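Local coordinates for 2-hydroxyisobutanoyl-CoA mutase large subunit (Aquincola tertiaricarbonis, PDB 4R3U), which binds the acyl-CoA substrate and, together with its small cobalamin-binding partner subunit, interconverts 2-hydroxyisobutyryl-CoA and (S)-3-hydroxybutyryl-CoA, at residues M98-G103 / Q120-I125; N111-Y116 / P388-M393; F340-A345 / Q374-N379. All coordinates share one frame; numbering follows the deposited sequence.

The three contacts gather round the substrate and 5'-deoxyadenosine pockets of a TIM-barrel domain. Interaction 3 is wholly buried: two neighbouring parallel strands, 340-344 and 375-377, joined by a regular backbone ladder. Interaction 1 is also largely buried, but here strand 97-102 meets a loop, and side-chain oxygens and an arginine do much of the bonding. Interaction 2 is only partly buried; side chains of helix 107-119 grip backbone carbonyls at the start of helix 390-405, with charged groups bridged by a water. Strand 97-102 lies beside strand 375-377, linking interactions 1 and 3 through Arg-99 to Ser-375 and Gln-100 to Thr-378, while Phe-114 packs on Ala-102 and Ile-125, tying interaction 2 to interaction 1.

Interaction 1 (M98-G103 / Q120-I125); sequences MRQIAG and QGQTGI. With 5AD (5'-deoxyadenosine), chain G.
Met-98 O is gripped by two successive backbone amides of the loop, Thr-123 N at 2.9 Å and, more weakly, Gly-124 N at 3.4 Å. Thr-123 also meets the amide of the same residue: its OG1, placed between its own backbone N and carbonyl carbon (chi1 59°), accepts from Met-98 N at 3.0 Å, so that Thr-123 holds both backbone polar atoms of Met-98. Gln-122, extended beyond CG, brings its OE1 to Gln-100 N at 3.1 Å, the donor nearly in line with the side-chain C=O. Its NE2 donates to a water that in turn donates to Gln-100 O, so one amide serves both ends of that residue. Arg-99 lays its CG against the Gly-124 carbonyl, and a bend at chi3 (-54°) turns NE; NH1 donates to Ile-125 O at 3.1 Å, which lies close to the guanidinium plane, although the nitrogen stands above the plane of the carbonyl. Gly-124 CA covers one guanidinium face, 3.5 Å from Arg-99 NH1, where a side chain on the glycine would collide with the arginine. NE and NH2 of Arg-99 bond to Ser-375 and Ser-174, and NH2 also to O4A of the bound acyl-CoA. This is consistent with the loop, together with both serines, holding the arginine in place for the acyl-CoA, whose pyrophosphate is likely to balance part of its positive charge.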
loop_
_atom_site.group_PDB
_atom_site.type_symbol
_atom_site.label_atom_id
_atom_site.label_comp_id
_atom_site.label_asym_id
_atom_site.label_seq_id
_atom_site.Cartn_x
_atom_site.Cartn_y
_atom_site.Cartn_z
ATOM N N MET A 98 -15.870 -6.923 2.881
ATOM C CA MET A 98 -15.414 -5.990 1.872
ATOM C C MET A 98 -16.740 -5.399 1.410
ATOM O O MET A 98 -17.526 -6.037 0.682
ATOM C CB MET A 98 -14.646 -6.721 0.769
ATOM C CG MET A 98 -13.501 -7.533 1.346
ATOM S SD MET A 98 -12.388 -8.187 0.119
ATOM C CE MET A 98 -11.271 -9.102 1.177
ATOM N N ARG A 99 -17.059 -4.253 2.028
ATOM C CA ARG A 99 -18.336 -3.564 1.903
ATOM C C ARG A 99 -18.148 -2.116 1.390
ATOM O O ARG A 99 -17.881 -1.181 2.164
ATOM C CB ARG A 99 -19.026 -3.604 3.264
ATOM C CG ARG A 99 -20.440 -3.074 3.256
ATOM C CD ARG A 99 -20.960 -2.806 4.649
ATOM N NE ARG A 99 -20.852 -3.968 5.534
ATOM C CZ ARG A 99 -21.698 -4.990 5.542
ATOM N NH1 ARG A 99 -22.719 -5.023 4.697
ATOM N NH2 ARG A 99 -21.522 -5.992 6.385
ATOM N N GLN A 100 -18.301 -1.964 0.054
ATOM C CA GLN A 100 -18.157 -0.721 -0.688
ATOM C C GLN A 100 -19.458 0.070 -0.791
ATOM O O GLN A 100 -20.508 -0.498 -1.132
ATOM C CB GLN A 100 -17.607 -1.006 -2.097
ATOM C CG GLN A 100 -16.219 -1.611 -2.121
ATOM C CD GLN A 100 -15.169 -0.738 -1.501
ATOM O OE1 GLN A 100 -14.602 -1.068 -0.462
ATOM N NE2 GLN A 100 -14.863 0.378 -2.139
ATOM N N ILE A 101 -19.375 1.395 -0.553
ATOM C CA ILE A 101 -20.527 2.307 -0.657
ATOM C C ILE A 101 -20.973 2.378 -2.123
ATOM O O ILE A 101 -20.142 2.451 -3.032
ATOM C CB ILE A 101 -20.209 3.746 -0.137
ATOM C CG1 ILE A 101 -19.808 3.823 1.330
ATOM C CG2 ILE A 101 -21.309 4.686 -0.466
ATOM C CD1 ILE A 101 -18.723 4.896 1.551
ATOM N N ALA A 102 -22.286 2.377 -2.328
ATOM C CA ALA A 102 -22.955 2.512 -3.621
ATOM C C ALA A 102 -24.189 3.404 -3.385
ATOM O O ALA A 102 -24.920 3.207 -2.404
ATOM C CB ALA A 102 -23.379 1.143 -4.154
ATOM N N GLY A 103 -24.389 4.383 -4.266
ATOM C CA GLY A 103 -25.538 5.262 -4.155
ATOM C C GLY A 103 -25.547 6.359 -5.184
ATOM O O GLY A 103 -24.633 7.177 -5.227
ATOM N N GLN A 120 -17.505 -8.202 -8.514
ATOM C CA GLN A 120 -16.103 -7.846 -8.274
ATOM C C GLN A 120 -15.529 -8.359 -6.945
ATOM O O GLN A 120 -14.328 -8.224 -6.710
ATOM C CB GLN A 120 -15.844 -6.343 -8.452
ATOM C CG GLN A 120 -16.085 -5.798 -9.868
ATOM C CD GLN A 120 -15.664 -6.676 -11.029
ATOM O OE1 GLN A 120 -14.613 -7.300 -11.062
ATOM N NE2 GLN A 120 -16.484 -6.728 -12.017
ATOM N N GLY A 121 -16.365 -8.960 -6.100
ATOM C CA GLY A 121 -15.914 -9.593 -4.868
ATOM C C GLY A 121 -16.336 -8.955 -3.563
ATOM O O GLY A 121 -15.814 -9.343 -2.512
ATOM N N GLN A 122 -17.259 -7.972 -3.600
ATOM C CA GLN A 122 -17.745 -7.399 -2.358
ATOM C C GLN A 122 -18.657 -8.470 -1.682
ATOM O O GLN A 122 -19.383 -9.200 -2.370
ATOM C CB GLN A 122 -18.469 -6.072 -2.590
ATOM C CG GLN A 122 -20.003 -6.102 -2.382
ATOM C CD GLN A 122 -20.566 -4.719 -2.340
ATOM O OE1 GLN A 122 -19.908 -3.748 -1.873
ATOM N NE2 GLN A 122 -21.797 -4.600 -2.811
ATOM N N THR A 123 -18.548 -8.573 -0.340
ATOM C CA THR A 123 -19.190 -9.550 0.540
ATOM C C THR A 123 -20.271 -8.958 1.454
ATOM O O THR A 123 -20.909 -9.679 2.224
ATOM C CB THR A 123 -18.085 -10.365 1.265
ATOM O OG1 THR A 123 -17.259 -9.478 2.024
ATOM C CG2 THR A 123 -17.193 -11.156 0.274
ATOM N N GLY A 124 -20.491 -7.656 1.332
ATOM C CA GLY A 124 -21.508 -6.907 2.065
ATOM C C GLY A 124 -21.966 -5.702 1.277
ATOM O O GLY A 124 -21.171 -5.114 0.560
ATOM N N ILE A 125 -23.239 -5.332 1.394
ATOM C CA ILE A 125 -23.797 -4.166 0.711
ATOM C C ILE A 125 -23.748 -2.908 1.613
ATOM O O ILE A 125 -24.081 -2.989 2.789
ATOM C CB ILE A 125 -25.227 -4.487 0.189
ATOM C CG1 ILE A 125 -25.150 -5.248 -1.148
ATOM C CG2 ILE A 125 -26.150 -3.249 0.097
ATOM C CD1 ILE A 125 -26.273 -6.222 -1.331
HETATM N N1 5AD G . -20.966 6.113 -3.979
HETATM C C2 5AD G . -19.753 5.711 -3.421
HETATM N N3 5AD G . -19.168 6.506 -2.404
HETATM C C4 5AD G . -19.839 7.582 -1.939
HETATM N N9 5AD G . -19.543 8.497 -1.012
HETATM C C8 5AD G . -20.604 9.298 -0.886
HETATM N N7 5AD G . -21.521 8.958 -1.776
HETATM C C5 5AD G . -21.064 7.880 -2.422
HETATM C C6 5AD G . -21.604 7.147 -3.408
HETATM N N6 5AD G . -22.777 7.568 -3.850
HETATM C "C1'" 5AD G . -18.477 8.520 0.003
HETATM C "C2'" 5AD G . -17.092 8.746 -0.496
HETATM C "C3'" 5AD G . -16.469 9.503 0.665
HETATM C "C4'" 5AD G . -17.572 9.670 1.711
HETATM C "C5'" 5AD G . -17.538 11.086 2.274
HETATM O "O4'" 5AD G . -18.737 9.585 0.932
HETATM O "O2'" 5AD G . -16.436 7.477 -0.619
HETATM O "O3'" 5AD G . -15.359 8.745 1.182
HETATM O O HOH W 1 -22.699 -1.714 -1.830
#

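Interaction 2 (N111-Y116 / P388-M393); sequences NKRFKY and PTEDAM. With 5AD (5'-deoxyadenosine), chain G.
Arg-113 clasps Pro-388 O end-on with both terminal nitrogens, NH2 at 2.9 Å and NH1 at 3.0 Å. The oxygen lies in the guanidinium plane, yet the two donors reach it differently: NH1 comes in on a lone pair, whereas NH2 stands above the carbonyl plane. CG leaves anti to the backbone N (chi1 -173°), and turns at chi2 and chi3 fold the chain, swinging CD and then NE round from that extended start. Glu-390 CG lies over one face of the group, 3.8 Å from Arg-113 NE. The ring of Tyr-116 takes Glu-390 CB over one face in a CH-pi contact, 3.8 Å from the ring centroid. The glutamate's chi2 (-173°) carries CD on across the ring, and the carboxylate plane lies 10° from that of the ring, stacked on it. The hydroxyl Tyr-116 OH adds a weak bond to Glu-390 O at 3.3 Å. No direct salt bridge joins Glu-390 to Lys-112 or Arg-113; instead one water accepts from Lys-112 NZ and Arg-113 NE and donates to Glu-390 OE2 at 2.6 Å. Pro-388 borders the 5'-deoxyadenosine adenine, and Thr-389 caps the start of helix 390-405 through its OG1. That N-terminal turn packs beside helix 107-119, whose inner side, through Phe-114, rests on strands 97-102 and 125-128.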
loop_
_atom_site.group_PDB
_atom_site.type_symbol
_atom_site.label_atom_id
_atom_site.label_comp_id
_atom_site.label_asym_id
_atom_site.label_seq_id
_atom_site.Cartn_x
_atom_site.Cartn_y
_atom_site.Cartn_z
ATOM N N ASN A 111 -28.957 -0.483 -7.574
ATOM C CA ASN A 111 -29.083 -1.945 -7.626
ATOM C C ASN A 111 -28.102 -2.546 -8.654
ATOM O O ASN A 111 -27.511 -3.588 -8.386
ATOM C CB ASN A 111 -30.522 -2.355 -7.964
ATOM C CG ASN A 111 -30.734 -3.833 -8.089
ATOM O OD1 ASN A 111 -30.796 -4.368 -9.194
ATOM N ND2 ASN A 111 -30.843 -4.525 -6.961
ATOM N N LYS A 112 -27.933 -1.881 -9.821
ATOM C CA LYS A 112 -27.011 -2.267 -10.889
ATOM C C LYS A 112 -25.556 -2.240 -10.333
ATOM O O LYS A 112 -24.801 -3.205 -10.537
ATOM C CB LYS A 112 -27.191 -1.334 -12.113
ATOM C CG LYS A 112 -26.294 -1.664 -13.325
ATOM C CD LYS A 112 -26.129 -0.483 -14.286
ATOM C CE LYS A 112 -24.780 0.241 -14.204
ATOM N NZ LYS A 112 -24.792 1.445 -13.318
ATOM N N ARG A 113 -25.194 -1.160 -9.592
ATOM C CA ARG A 113 -23.883 -1.020 -8.928
ATOM C C ARG A 113 -23.671 -2.092 -7.836
ATOM O O ARG A 113 -22.569 -2.620 -7.754
ATOM C CB ARG A 113 -23.680 0.397 -8.352
ATOM C CG ARG A 113 -22.272 0.679 -7.791
ATOM C CD ARG A 113 -21.139 0.557 -8.810
ATOM N NE ARG A 113 -21.163 1.686 -9.728
ATOM C CZ ARG A 113 -20.450 2.789 -9.560
ATOM N NH1 ARG A 113 -20.564 3.789 -10.410
ATOM N NH2 ARG A 113 -19.679 2.933 -8.489
ATOM N N PHE A 114 -24.721 -2.442 -7.023
ATOM C CA PHE A 114 -24.628 -3.530 -6.024
ATOM C C PHE A 114 -24.151 -4.800 -6.709
ATOM O O PHE A 114 -23.192 -5.427 -6.261
ATOM C CB PHE A 114 -25.978 -3.820 -5.333
ATOM C CG PHE A 114 -26.445 -2.804 -4.321
ATOM C CD1 PHE A 114 -25.563 -1.857 -3.794
ATOM C CD2 PHE A 114 -27.775 -2.771 -3.908
ATOM C CE1 PHE A 114 -26.006 -0.912 -2.857
ATOM C CE2 PHE A 114 -28.199 -1.860 -2.938
ATOM C CZ PHE A 114 -27.316 -0.923 -2.433
ATOM N N LYS A 115 -24.824 -5.150 -7.813
ATOM C CA LYS A 115 -24.565 -6.346 -8.632
ATOM C C LYS A 115 -23.165 -6.345 -9.213
ATOM O O LYS A 115 -22.483 -7.367 -9.114
ATOM C CB LYS A 115 -25.672 -6.552 -9.672
ATOM C CG LYS A 115 -27.009 -6.829 -8.989
ATOM C CD LYS A 115 -28.193 -6.811 -9.920
ATOM C CE LYS A 115 -29.413 -7.399 -9.253
ATOM N NZ LYS A 115 -30.663 -7.004 -9.965
ATOM N N TYR A 116 -22.694 -5.184 -9.721
ATOM C CA TYR A 116 -21.333 -5.016 -10.224
ATOM C C TYR A 116 -20.310 -5.286 -9.103
ATOM O O TYR A 116 -19.342 -6.039 -9.300
ATOM C CB TYR A 116 -21.121 -3.596 -10.773
ATOM C CG TYR A 116 -19.682 -3.331 -11.125
ATOM C CD1 TYR A 116 -19.140 -3.794 -12.324
ATOM C CD2 TYR A 116 -18.830 -2.687 -10.224
ATOM C CE1 TYR A 116 -17.794 -3.589 -12.637
ATOM C CE2 TYR A 116 -17.477 -2.502 -10.515
ATOM C CZ TYR A 116 -16.971 -2.935 -11.733
ATOM O OH TYR A 116 -15.658 -2.721 -12.053
ATOM N N PRO A 388 -17.750 7.497 -6.911
ATOM C CA PRO A 388 -16.926 6.610 -7.754
ATOM C C PRO A 388 -17.477 5.936 -8.993
ATOM O O PRO A 388 -18.665 5.622 -9.091
ATOM C CB PRO A 388 -16.384 5.576 -6.752
ATOM C CG PRO A 388 -17.397 5.565 -5.697
ATOM C CD PRO A 388 -17.792 6.990 -5.531
ATOM N N THR A 389 -16.542 5.635 -9.904
ATOM C CA THR A 389 -16.777 4.862 -11.104
ATOM C C THR A 389 -16.634 3.393 -10.720
ATOM O O THR A 389 -16.148 3.047 -9.637
ATOM C CB THR A 389 -15.762 5.221 -12.220
ATOM O OG1 THR A 389 -14.428 4.940 -11.780
ATOM C CG2 THR A 389 -15.896 6.646 -12.710
ATOM N N GLU A 390 -17.044 2.529 -11.625
ATOM C CA GLU A 390 -16.913 1.095 -11.467
ATOM C C GLU A 390 -15.443 0.713 -11.324
ATOM O O GLU A 390 -15.108 0.038 -10.364
ATOM C CB GLU A 390 -17.552 0.392 -12.653
ATOM C CG GLU A 390 -19.062 0.462 -12.619
ATOM C CD GLU A 390 -19.746 -0.364 -13.683
ATOM O OE1 GLU A 390 -19.131 -0.570 -14.752
ATOM O OE2 GLU A 390 -20.899 -0.795 -13.454
ATOM N N ASP A 391 -14.563 1.220 -12.204
ATOM C CA ASP A 391 -13.112 0.941 -12.177
ATOM C C ASP A 391 -12.439 1.330 -10.868
ATOM O O ASP A 391 -11.602 0.593 -10.381
ATOM C CB ASP A 391 -12.381 1.611 -13.358
ATOM C CG ASP A 391 -12.589 1.007 -14.734
ATOM O OD1 ASP A 391 -12.976 -0.189 -14.814
ATOM O OD2 ASP A 391 -12.298 1.708 -15.741
ATOM N N ALA A 392 -12.803 2.488 -10.316
ATOM C CA ALA A 392 -12.295 3.022 -9.061
ATOM C C ALA A 392 -12.698 2.094 -7.900
ATOM O O ALA A 392 -11.851 1.753 -7.073
ATOM C CB ALA A 392 -12.835 4.423 -8.844
ATOM N N MET A 393 -13.963 1.639 -7.875
ATOM C CA MET A 393 -14.453 0.695 -6.876
ATOM C C MET A 393 -13.821 -0.653 -7.014
ATOM O O MET A 393 -13.438 -1.245 -6.007
ATOM C CB MET A 393 -15.988 0.626 -6.848
ATOM C CG MET A 393 -16.641 1.861 -6.215
ATOM S SD MET A 393 -16.261 2.127 -4.442
ATOM C CE MET A 393 -14.799 3.196 -4.522
HETATM N N1 5AD G . -20.966 6.113 -3.979
HETATM C C2 5AD G . -19.753 5.711 -3.421
HETATM N N3 5AD G . -19.168 6.506 -2.404
HETATM C C4 5AD G . -19.839 7.582 -1.939
HETATM N N9 5AD G . -19.543 8.497 -1.012
HETATM C C8 5AD G . -20.604 9.298 -0.886
HETATM N N7 5AD G . -21.521 8.958 -1.776
HETATM C C5 5AD G . -21.064 7.880 -2.422
HETATM C C6 5AD G . -21.604 7.147 -3.408
HETATM N N6 5AD G . -22.777 7.568 -3.850
HETATM C "C1'" 5AD G . -18.477 8.520 0.003
HETATM C "C2'" 5AD G . -17.092 8.746 -0.496
HETATM C "C3'" 5AD G . -16.469 9.503 0.665
HETATM C "C4'" 5AD G . -17.572 9.670 1.711
HETATM C "C5'" 5AD G . -17.538 11.086 2.274
HETATM O "O4'" 5AD G . -18.737 9.585 0.932
HETATM O "O2'" 5AD G . -16.436 7.477 -0.619
HETATM O "O3'" 5AD G . -15.359 8.745 1.182
HETATM O O HOH W 2 -22.610 0.342 -11.921
#

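Interaction 3 (F340-A345 / Q374-N379); sequences FHCQTA and QSLHTN. With 3HC (3-hydroxybutanoyl-coenzyme A), chain E.
Strands 340-344 and 375-377 run parallel, their axes 19° apart and 4.5 Å from each other at closest, with His-341, Cys-342 and Gln-343 paired to Ser-375, Leu-376 and His-377. The ladder runs from Cys-342 N to Ser-375 O, from His-377 N to Cys-342 O and from Thr-344 N to His-377 O. Before it, Gln-374 N donates to Phe-340 O, and Gln-374 OE1 returns to accept from Phe-340 N at 2.8 Å, on a lone pair. On the face shared by His-341, Ser-375, Gln-343 and His-377, His-341 ND1 and Ser-375 OG share a hydrogen bond of 2.8 Å at the ring edge, while O5P of the bound 3-hydroxybutanoyl-CoA sits over the centre of the imidazole, 3.2 Å from His-341 NE2. Gln-343, extended with CG anti to its backbone N (chi1 -174°), runs alongside His-377; Gln-343 NE2 donates to Asn-379 OD1 at 3.0 Å in a nearly straight bond. Asn-379 ND2 gives to Thr-344 O at 2.8 Å from above the carbonyl plane, and Asn-379 N bonds Thr-344 OG1 at 3.1 Å. An alanine here, lacking OD1 and ND2, takes away these partners of Gln-343 NE2 and Thr-344 O and would probably let the glutamine amide turn more freely. Gln-343 OE1 lies 3.2 Å from C2 of the acyl-CoA; Asn-379, itself in the 5'-deoxyadenosine pocket, is second-shell to the acyl-CoA and probably fixes the rotation of that amide.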
loop_
_atom_site.group_PDB
_atom_site.type_symbol
_atom_site.label_atom_id
_atom_site.label_comp_id
_atom_site.label_asym_id
_atom_site.label_seq_id
_atom_site.Cartn_x
_atom_site.Cartn_y
_atom_site.Cartn_z
ATOM N N PHE A 340 -16.540 -3.071 14.688
ATOM C CA PHE A 340 -16.531 -1.825 13.923
ATOM C C PHE A 340 -16.327 -1.966 12.421
ATOM O O PHE A 340 -15.629 -2.873 11.957
ATOM C CB PHE A 340 -15.554 -0.779 14.527
ATOM C CG PHE A 340 -14.080 -0.981 14.241
ATOM C CD1 PHE A 340 -13.332 -1.918 14.956
ATOM C CD2 PHE A 340 -13.421 -0.190 13.300
ATOM C CE1 PHE A 340 -11.956 -2.064 14.727
ATOM C CE2 PHE A 340 -12.052 -0.367 13.045
ATOM C CZ PHE A 340 -11.328 -1.289 13.768
ATOM N N HIS A 341 -16.988 -1.058 11.669
ATOM C CA HIS A 341 -16.819 -0.897 10.241
ATOM C C HIS A 341 -15.759 0.186 10.148
ATOM O O HIS A 341 -15.693 1.086 11.000
ATOM C CB HIS A 341 -18.102 -0.407 9.554
ATOM C CG HIS A 341 -17.900 -0.005 8.109
ATOM N ND1 HIS A 341 -17.677 -0.944 7.113
ATOM C CD2 HIS A 341 -17.846 1.222 7.553
ATOM C CE1 HIS A 341 -17.500 -0.268 6.005
ATOM N NE2 HIS A 341 -17.613 1.035 6.209
ATOM N N CYS A 342 -14.928 0.102 9.118
ATOM C CA CYS A 342 -13.861 1.070 8.906
ATOM C C CYS A 342 -13.918 1.587 7.465
ATOM O O CYS A 342 -14.251 0.845 6.547
ATOM C CB CYS A 342 -12.501 0.441 9.231
ATOM S SG CYS A 342 -11.115 1.602 9.251
ATOM N N GLN A 343 -13.601 2.863 7.280
ATOM C CA GLN A 343 -13.479 3.469 5.968
ATOM C C GLN A 343 -12.161 4.179 6.004
ATOM O O GLN A 343 -11.815 4.771 7.029
ATOM C CB GLN A 343 -14.634 4.436 5.661
ATOM C CG GLN A 343 -14.612 4.979 4.221
ATOM C CD GLN A 343 -15.815 5.830 3.876
ATOM O OE1 GLN A 343 -16.841 5.845 4.562
ATOM N NE2 GLN A 343 -15.737 6.527 2.777
ATOM N N THR A 344 -11.405 4.102 4.901
ATOM C CA THR A 344 -10.120 4.761 4.770
ATOM C C THR A 344 -10.368 6.271 4.711
ATOM O O THR A 344 -11.476 6.693 4.316
ATOM C CB THR A 344 -9.310 4.134 3.610
ATOM O OG1 THR A 344 -9.983 4.346 2.368
ATOM C CG2 THR A 344 -9.057 2.630 3.808
ATOM N N ALA A 345 -9.379 7.093 5.174
ATOM C CA ALA A 345 -9.534 8.546 5.198
ATOM C C ALA A 345 -9.578 9.216 3.832
ATOM O O ALA A 345 -8.546 9.430 3.173
ATOM C CB ALA A 345 -8.461 9.176 6.062
ATOM N N GLN A 374 -14.068 -5.222 11.285
ATOM C CA GLN A 374 -15.037 -6.292 10.950
ATOM C C GLN A 374 -15.557 -6.125 9.550
ATOM O O GLN A 374 -16.059 -7.085 8.940
ATOM C CB GLN A 374 -16.240 -6.259 11.913
ATOM C CG GLN A 374 -16.002 -6.948 13.235
ATOM C CD GLN A 374 -14.831 -6.416 14.009
ATOM O OE1 GLN A 374 -14.868 -5.329 14.581
ATOM N NE2 GLN A 374 -13.738 -7.151 13.987
ATOM N N SER A 375 -15.502 -4.874 9.082
ATOM C CA SER A 375 -16.000 -4.436 7.801
ATOM C C SER A 375 -15.129 -3.281 7.321
ATOM O O SER A 375 -14.639 -2.473 8.136
ATOM C CB SER A 375 -17.467 -4.027 7.933
ATOM O OG SER A 375 -18.071 -3.681 6.699
ATOM N N LEU A 376 -14.899 -3.219 5.998
ATOM C CA LEU A 376 -14.061 -2.187 5.414
ATOM C C LEU A 376 -14.503 -1.691 4.069
ATOM O O LEU A 376 -14.743 -2.485 3.160
ATOM C CB LEU A 376 -12.595 -2.664 5.352
ATOM C CG LEU A 376 -11.499 -1.738 4.760
ATOM C CD1 LEU A 376 -11.320 -0.470 5.589
ATOM C CD2 LEU A 376 -10.192 -2.489 4.603
ATOM N N HIS A 377 -14.537 -0.347 3.927
ATOM C CA HIS A 377 -14.725 0.342 2.676
ATOM C C HIS A 377 -13.356 1.004 2.373
ATOM O O HIS A 377 -12.829 1.788 3.181
ATOM C CB HIS A 377 -15.804 1.443 2.771
ATOM C CG HIS A 377 -15.880 2.316 1.537
ATOM N ND1 HIS A 377 -16.800 2.067 0.521
ATOM C CD2 HIS A 377 -15.134 3.393 1.190
ATOM C CE1 HIS A 377 -16.561 2.973 -0.411
ATOM N NE2 HIS A 377 -15.589 3.810 -0.044
ATOM N N THR A 378 -12.816 0.728 1.177
ATOM C CA THR A 378 -11.632 1.399 0.673
ATOM C C THR A 378 -12.111 2.461 -0.320
ATOM O O THR A 378 -12.976 2.170 -1.165
ATOM C CB THR A 378 -10.622 0.413 0.069
ATOM O OG1 THR A 378 -11.312 -0.634 -0.597
ATOM C CG2 THR A 378 -9.682 -0.166 1.105
ATOM N N ASN A 379 -11.558 3.689 -0.233
ATOM C CA ASN A 379 -11.984 4.751 -1.134
ATOM C C ASN A 379 -11.441 4.556 -2.538
ATOM O O ASN A 379 -10.487 3.791 -2.709
ATOM C CB ASN A 379 -11.601 6.132 -0.589
ATOM C CG ASN A 379 -12.165 6.422 0.758
ATOM O OD1 ASN A 379 -13.287 6.032 1.087
ATOM N ND2 ASN A 379 -11.365 7.079 1.589
HETATM N N1A 3HC E . -15.450 -16.617 13.581
HETATM C C2A 3HC E . -16.861 -17.053 13.692
HETATM N N3A 3HC E . -17.799 -16.018 13.238
HETATM C C4A 3HC E . -17.367 -14.823 12.769
HETATM C C5A 3HC E . -16.055 -14.510 12.709
HETATM C C6A 3HC E . -15.123 -15.392 13.131
HETATM N N6A 3HC E . -13.844 -15.026 13.051
HETATM N N7A 3HC E . -15.964 -13.281 12.195
HETATM C C8A 3HC E . -17.194 -12.845 11.934
HETATM N N9A 3HC E . -18.058 -13.780 12.315
HETATM C C1B 3HC E . -19.551 -13.773 12.237
HETATM C C2B 3HC E . -20.176 -12.712 13.119
HETATM O O2B 3HC E . -20.383 -13.187 14.453
HETATM C C3B 3HC E . -21.487 -12.436 12.401
HETATM O O3B 3HC E . -22.480 -13.436 12.736
HETATM P P3B 3HC E . -24.013 -13.079 13.096
HETATM O O7A 3HC E . -24.502 -12.425 11.865
HETATM O O8A 3HC E . -24.584 -14.424 13.351
HETATM O O9A 3HC E . -23.868 -12.212 14.288
HETATM C C4B 3HC E . -21.126 -12.602 10.929
HETATM O O4B 3HC E . -19.942 -13.454 10.882
HETATM C C5B 3HC E . -20.882 -11.238 10.259
HETATM O O5B 3HC E . -19.627 -10.682 10.709
HETATM P P1A 3HC E . -19.500 -9.288 11.541
HETATM O O1A 3HC E . -20.746 -8.985 12.296
HETATM O O2A 3HC E . -18.225 -9.309 12.278
HETATM O O3A 3HC E . -19.291 -8.301 10.245
HETATM P P2A 3HC E . -20.416 -7.400 9.495
HETATM O O4A 3HC E . -19.766 -6.733 8.356
HETATM O O5A 3HC E . -21.659 -8.173 9.253
HETATM O O6A 3HC E . -20.735 -6.341 10.625
HETATM C CBP 3HC E . -20.653 -4.237 11.823
HETATM C CCP 3HC E . -19.840 -5.302 11.058
HETATM C CDP 3HC E . -21.137 -4.902 13.119
HETATM C CEP 3HC E . -19.732 -3.073 12.209
HETATM C CAP 3HC E . -21.881 -3.747 10.984
HETATM O OAP 3HC E . -22.762 -2.846 11.689
HETATM C C9P 3HC E . -21.586 -3.261 9.536
HETATM O O9P 3HC E . -21.560 -4.051 8.590
HETATM N N8P 3HC E . -21.461 -1.935 9.370
HETATM C C7P 3HC E . -21.251 -1.353 8.039
HETATM C C6P 3HC E . -21.400 0.161 8.096
HETATM C C5P 3HC E . -21.088 0.827 6.752
HETATM O O5P 3HC E . -20.660 0.198 5.781
HETATM N N4P 3HC E . -21.330 2.142 6.753
HETATM C C3P 3HC E . -21.084 2.981 5.589
HETATM C C2P 3HC E . -20.879 4.389 6.077
HETATM S S1P 3HC E . -20.465 5.521 4.715
HETATM C C1 3HC E . -20.364 7.028 5.695
HETATM O O1 3HC E . -21.156 7.314 6.591
HETATM C C2 3HC E . -19.154 7.941 5.427
HETATM C C3 3HC E . -19.329 8.785 4.163
HETATM O O3 3HC E . -19.551 7.927 3.049
HETATM C C4 3HC E . -20.488 9.784 4.311
HETATM O O HOH W 3 -8.373 6.289 1.528
#